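PDB 7JPJ: diaminopimelate decarboxylase from Phaeodactylum tricornutum, which probably decarboxylates meso-diaminopimelate to lysine with pyridoxal 5'-phosphate as cofactor, in the last step of lysine biosynthesis, and works as an obligate dimer. Local coordinates for residues S33-E38 and V415-K420; L7-L12 and I386-G391. All coordinates share one frame; numbering follows the deposited sequence.

Contact 1: residues S33-E38 and V415-K420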
loop_
_atom_site.group_PDB
_atom_site.type_symbol
_atom_site.label_atom_id
_atom_site.label_comp_id
_atom_site.label_asym_id
_atom_site.label_seq_id
_atom_site.Cartn_x
_atom_site.Cartn_y
_atom_site.Cartn_z
ATOM N N SER A 33 15.077 3.743 -17.315
ATOM C CA SER A 33 16.214 3.978 -18.196
ATOM C C SER A 33 16.646 2.668 -18.843
ATOM O O SER A 33 16.965 1.701 -18.143
ATOM C CB SER A 33 17.377 4.601 -17.424
ATOM O OG SER A 33 18.622 4.169 -17.938
ATOM N N ILE A 34 16.665 2.648 -20.178
ATOM C CA ILE A 34 17.115 1.466 -20.910
ATOM C C ILE A 34 18.563 1.138 -20.557
ATOM O O ILE A 34 18.940 -0.035 -20.441
ATOM C CB ILE A 34 16.927 1.683 -22.425
ATOM C CG1 ILE A 34 15.503 1.310 -22.847
ATOM C CG2 ILE A 34 17.941 0.883 -23.230
ATOM C CD1 ILE A 34 15.212 -0.171 -22.778
ATOM N N ASP A 35 19.389 2.171 -20.364
ATOM C CA ASP A 35 20.786 1.962 -19.991
ATOM C C ASP A 35 20.902 1.171 -18.694
ATOM O O ASP A 35 21.687 0.221 -18.603
ATOM C CB ASP A 35 21.494 3.309 -19.854
ATOM C CG ASP A 35 22.319 3.661 -21.072
ATOM O OD1 ASP A 35 23.105 2.804 -21.527
ATOM O OD2 ASP A 35 22.183 4.799 -21.574
ATOM N N LYS A 36 20.125 1.552 -17.675
ATOM C CA LYS A 36 20.195 0.869 -16.388
ATOM C C LYS A 36 19.588 -0.529 -16.450
ATOM O O LYS A 36 19.974 -1.405 -15.665
ATOM C CB LYS A 36 19.503 1.707 -15.314
ATOM C CG LYS A 36 20.392 2.774 -14.692
ATOM C CD LYS A 36 21.379 2.152 -13.720
ATOM C CE LYS A 36 22.384 3.167 -13.215
ATOM N NZ LYS A 36 23.271 2.584 -12.171
ATOM N N LEU A 37 18.642 -0.761 -17.362
ATOM C CA LEU A 37 18.108 -2.108 -17.534
ATOM C C LEU A 37 19.122 -3.031 -18.198
ATOM O O LEU A 37 19.163 -4.228 -17.893
ATOM C CB LEU A 37 16.819 -2.068 -18.354
ATOM C CG LEU A 37 15.563 -1.512 -17.680
ATOM C CD1 LEU A 37 14.488 -1.259 -18.718
ATOM C CD2 LEU A 37 15.057 -2.459 -16.599
ATOM N N GLU A 38 19.945 -2.492 -19.101
ATOM C CA GLU A 38 20.925 -3.314 -19.803
ATOM C C GLU A 38 22.045 -3.764 -18.873
ATOM O O GLU A 38 22.523 -4.899 -18.973
ATOM C CB GLU A 38 21.493 -2.544 -20.994
ATOM C CG GLU A 38 22.029 -3.431 -22.097
ATOM C CD GLU A 38 22.825 -2.660 -23.130
ATOM O OE1 GLU A 38 23.874 -2.087 -22.768
ATOM O OE2 GLU A 38 22.407 -2.633 -24.306
ATOM N N VAL A 415 13.228 6.059 -21.055
ATOM C CA VAL A 415 14.291 6.914 -21.577
ATOM C C VAL A 415 15.267 6.031 -22.345
ATOM O O VAL A 415 15.977 5.210 -21.752
ATOM C CB VAL A 415 15.000 7.690 -20.459
ATOM C CG1 VAL A 415 15.781 8.849 -21.041
ATOM C CG2 VAL A 415 13.986 8.191 -19.442
ATOM N N ASP A 416 15.314 6.208 -23.666
ATOM C CA ASP A 416 16.116 5.339 -24.513
ATOM C C ASP A 416 17.605 5.652 -24.357
ATOM O O ASP A 416 18.007 6.602 -23.680
ATOM C CB ASP A 416 15.684 5.461 -25.980
ATOM C CG ASP A 416 15.778 6.885 -26.520
ATOM O OD1 ASP A 416 16.432 7.746 -25.892
ATOM O OD2 ASP A 416 15.192 7.143 -27.594
ATOM N N LYS A 417 18.429 4.834 -25.015
ATOM C CA LYS A 417 19.879 4.970 -24.926
ATOM C C LYS A 417 20.380 6.319 -25.422
ATOM O O LYS A 417 21.560 6.630 -25.226
ATOM C CB LYS A 417 20.553 3.853 -25.726
ATOM C CG LYS A 417 20.725 2.541 -24.982
ATOM C CD LYS A 417 21.861 1.732 -25.593
ATOM C CE LYS A 417 22.460 0.742 -24.607
ATOM N NZ LYS A 417 22.967 1.401 -23.371
ATOM N N ALA A 418 19.528 7.116 -26.062
ATOM C CA ALA A 418 19.920 8.411 -26.597
ATOM C C ALA A 418 19.420 9.581 -25.761
ATOM O O ALA A 418 19.700 10.734 -26.104
ATOM C CB ALA A 418 19.420 8.558 -28.038
ATOM N N GLY A 419 18.691 9.321 -24.681
ATOM C CA GLY A 419 18.188 10.386 -23.841
ATOM C C GLY A 419 16.828 10.927 -24.220
ATOM O O GLY A 419 16.414 11.953 -23.666
ATOM N N LYS A 420 16.124 10.281 -25.146
ATOM C CA LYS A 420 14.777 10.684 -25.520
ATOM C C LYS A 420 13.752 9.942 -24.668
ATOM O O LYS A 420 13.955 8.788 -24.281
ATOM C CB LYS A 420 14.518 10.413 -27.003
ATOM C CG LYS A 420 15.648 10.839 -27.930
ATOM C CD LYS A 420 15.642 12.341 -28.184
ATOM C CE LYS A 420 16.742 12.742 -29.164
ATOM N NZ LYS A 420 16.613 12.037 -30.474
#
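Ile34 and Ser33 meet the backbone of Val415, and this is the close-packed part of the contact. Ile34 N donates to Val415 O at 3.1 Å, and the N-H...O angle of 173° makes the bond nearly straight. Ser33 and Val415 form a parallel beta bridge, with both side chains on the same face of the sheet. The bond falls where strand 29-33 gives way to helix 34-45. Ser33 is the N-cap of that helix: its OG accepts from Lys36 N at 3.0 Å. Ile34 has CG2 anti to its backbone N, and this methyl packs on Lys417 CG at 3.7 Å. The two side chains cross at about a right angle.

The other side is looser and faces solvent. Lys417 runs across the first turn of the helix, and its chain bends at chi4 (-57°). Its NZ lies between two acids, Asp35 and Glu38, in a salt-bridge network. Asp35 OD1 and Lys417 NZ are modelled too close, so the place of both is doubtful. The Glu38 OE1 to Lys417 NZ pair, long at 3.7 Å, shares that doubt. The loop holds its own shape. Asp416 to Gly419 is a type I turn, and Asp416 OD1 accepts from Ala418 N (3.2 Å), an Asx turn, and from Lys420 N (2.7 Å). The two donors come from opposite faces of the carboxylate plane. Asp416 OD2 is hydrogen-bonded to His422 NE2.

The contact joins the start of helix 34-45 to the hairpin of strands 412-415 and 421-423. Strand 29-33 belongs to the beta domain's mixed sheet, and helix 34-45 leads into the pyridoxal-binding barrel, so the chain leaves the sheet here. Val415 packs on Thr16 and Cys20 of helix 14-24. Ile34, Leu37 and Glu38 also touch Tyr70 of helix 65-73.

Contact 2: residues L7-L12 and I386-G391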
loop_
_atom_site.group_PDB
_atom_site.type_symbol
_atom_site.label_atom_id
_atom_site.label_comp_id
_atom_site.label_asym_id
_atom_site.label_seq_id
_atom_site.Cartn_x
_atom_site.Cartn_y
_atom_site.Cartn_z
ATOM N N LEU A 7 24.947 17.030 -10.040
ATOM C CA LEU A 7 24.646 17.725 -11.314
ATOM C C LEU A 7 23.625 16.899 -12.069
ATOM O O LEU A 7 23.080 17.385 -13.057
ATOM C CB LEU A 7 25.952 17.897 -12.082
ATOM C CG LEU A 7 27.012 18.745 -11.390
ATOM C CD1 LEU A 7 28.396 18.373 -11.888
ATOM C CD2 LEU A 7 26.743 20.221 -11.612
ATOM N N GLN A 8 23.409 15.684 -11.600
ATOM C CA GLN A 8 22.367 14.825 -12.183
ATOM C C GLN A 8 21.917 13.866 -11.093
ATOM O O GLN A 8 22.475 13.915 -10.007
ATOM C CB GLN A 8 22.922 14.035 -13.365
ATOM C CG GLN A 8 24.244 13.338 -13.107
ATOM C CD GLN A 8 24.501 12.291 -14.161
ATOM O OE1 GLN A 8 25.136 12.552 -15.176
ATOM N NE2 GLN A 8 23.991 11.094 -13.933
ATOM N N SER A 9 20.947 13.019 -11.395
ATOM C CA SER A 9 20.525 11.963 -10.456
ATOM C C SER A 9 21.229 10.685 -10.908
ATOM O O SER A 9 22.180 10.793 -11.670
ATOM C CB SER A 9 19.043 11.865 -10.495
ATOM O OG SER A 9 18.606 11.295 -11.700
ATOM N N ILE A 10 20.785 9.521 -10.464
ATOM C CA ILE A 10 21.388 8.253 -10.964
ATOM C C ILE A 10 21.358 8.224 -12.501
ATOM O O ILE A 10 22.362 7.782 -13.079
ATOM C CB ILE A 10 20.756 7.019 -10.289
ATOM C CG1 ILE A 10 21.371 6.751 -8.915
ATOM C CG2 ILE A 10 20.787 5.782 -11.167
ATOM C CD1 ILE A 10 22.873 6.767 -8.913
ATOM N N PHE A 11 20.287 8.691 -13.148
ATOM C CA PHE A 11 20.324 8.666 -14.606
ATOM C C PHE A 11 19.590 9.840 -15.251
ATOM O O PHE A 11 19.311 9.788 -16.456
ATOM C CB PHE A 11 19.761 7.337 -15.154
ATOM C CG PHE A 11 18.324 7.061 -14.776
ATOM C CD1 PHE A 11 17.276 7.591 -15.518
ATOM C CD2 PHE A 11 18.022 6.239 -13.699
ATOM C CE1 PHE A 11 15.954 7.328 -15.177
ATOM C CE2 PHE A 11 16.701 5.970 -13.354
ATOM C CZ PHE A 11 15.668 6.515 -14.096
ATOM N N LEU A 12 19.291 10.904 -14.503
ATOM C CA LEU A 12 18.510 12.026 -15.023
ATOM C C LEU A 12 19.252 13.336 -14.792
ATOM O O LEU A 12 19.400 13.774 -13.647
ATOM C CB LEU A 12 17.127 12.084 -14.374
ATOM C CG LEU A 12 16.095 11.042 -14.807
ATOM C CD1 LEU A 12 14.767 11.303 -14.120
ATOM C CD2 LEU A 12 15.935 11.042 -16.321
ATOM N N ILE A 386 12.338 20.126 -9.230
ATOM C CA ILE A 386 12.060 18.707 -9.409
ATOM C C ILE A 386 12.770 17.918 -8.318
ATOM O O ILE A 386 13.960 18.131 -8.060
ATOM C CB ILE A 386 12.507 18.237 -10.803
ATOM C CG1 ILE A 386 11.797 19.049 -11.886
ATOM C CG2 ILE A 386 12.258 16.750 -10.975
ATOM C CD1 ILE A 386 12.453 18.952 -13.245
ATOM N N LEU A 387 12.040 17.013 -7.671
ATOM C CA LEU A 387 12.617 16.049 -6.744
ATOM C C LEU A 387 12.599 14.677 -7.403
ATOM O O LEU A 387 11.577 14.270 -7.962
ATOM C CB LEU A 387 11.851 16.019 -5.419
ATOM C CG LEU A 387 12.527 15.251 -4.277
ATOM C CD1 LEU A 387 12.350 15.980 -2.955
ATOM C CD2 LEU A 387 11.999 13.825 -4.173
ATOM N N VAL A 388 13.726 13.975 -7.345
ATOM C CA VAL A 388 13.878 12.681 -8.001
ATOM C C VAL A 388 14.228 11.645 -6.944
ATOM O O VAL A 388 15.274 11.744 -6.291
ATOM C CB VAL A 388 14.949 12.721 -9.103
ATOM C CG1 VAL A 388 15.216 11.319 -9.631
ATOM C CG2 VAL A 388 14.519 13.645 -10.229
ATOM N N MET A 389 13.357 10.653 -6.777
ATOM C CA MET A 389 13.599 9.535 -5.873
ATOM C C MET A 389 14.082 8.355 -6.707
ATOM O O MET A 389 13.303 7.755 -7.454
ATOM C CB MET A 389 12.339 9.173 -5.090
ATOM C CG MET A 389 12.299 9.735 -3.679
ATOM S SD MET A 389 10.807 9.268 -2.767
ATOM C CE MET A 389 11.489 8.163 -1.533
ATOM N N ASP A 390 15.365 8.031 -6.583
ATOM C CA ASP A 390 15.963 6.955 -7.356
ATOM C C ASP A 390 15.755 5.612 -6.657
ATOM O O ASP A 390 15.279 5.536 -5.522
ATOM C CB ASP A 390 17.450 7.224 -7.580
ATOM C CG ASP A 390 17.699 8.206 -8.708
ATOM O OD1 ASP A 390 17.067 8.059 -9.775
ATOM O OD2 ASP A 390 18.525 9.125 -8.530
ATOM N N GLY A 391 16.121 4.541 -7.360
ATOM C CA GLY A 391 15.898 3.199 -6.847
ATOM C C GLY A 391 14.437 2.850 -6.683
ATOM O O GLY A 391 14.095 2.008 -5.844
HETATM O O HOH W 1 17.468 9.027 -11.994
#
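Asp390 reaches from strand 386-390 to the backbone of Ile10 and hydrogen-bonds to it. Ile10 N donates to Asp390 OD2 at 3.0 Å, nearly straight at 171°. The N-H comes from above the carboxylate plane, 44° out of it. A water serves the other oxygen. It donates to Asp390 OD1, accepts from Phe11 N at 3.1 Å and is bonded to Ser9 OG. The same water lies 3.3 Å above the centre of the Phe11 ring.

Van der Waals packing is lighter. Ser9 CB rests on Val388 CG1 at 4.0 Å. Ile10 CB lies over the face of the Asp390 carboxylate, 3.6 Å from Asp390 CG, on the side from which its own N-H comes.

Bonds inside 7-12 shape the loop. Ser9 OG sits between its backbone N and carbonyl carbon (chi1 72°) and accepts from Leu12 N at 2.9 Å. Ser9 N in turn donates to Leu12 O.

Ser9 OG to Leu12 N is an ST motif just before helix 14-24. The strand carrying Asp390 pairs with strands 289-300 and 331-334. Here an N-terminal loop is tied to the face of the beta domain that accompanies the barrel in this decarboxylase family.

Contacts 1 and 2 lie on the same side of the chain's centre, with their own centres about 14 Å apart. They touch directly. Ser33 CB of contact 1 packs on Phe11 CD1 of contact 2 at 3.5 Å, and Lys36 CE meets Ile10 CG2 at 3.7 Å. Both use strands of one mixed sheet, linked through strand 289-300, which pairs with 29-33 and with 386-390. Neither contact lies at an annotated site. Contact 2 has a link to the pocket: the Asp390 side chain is about 13 Å from the bound D-lysine, and Gly391 O accepts from Arg243 NE, a residue of that ligand pocket.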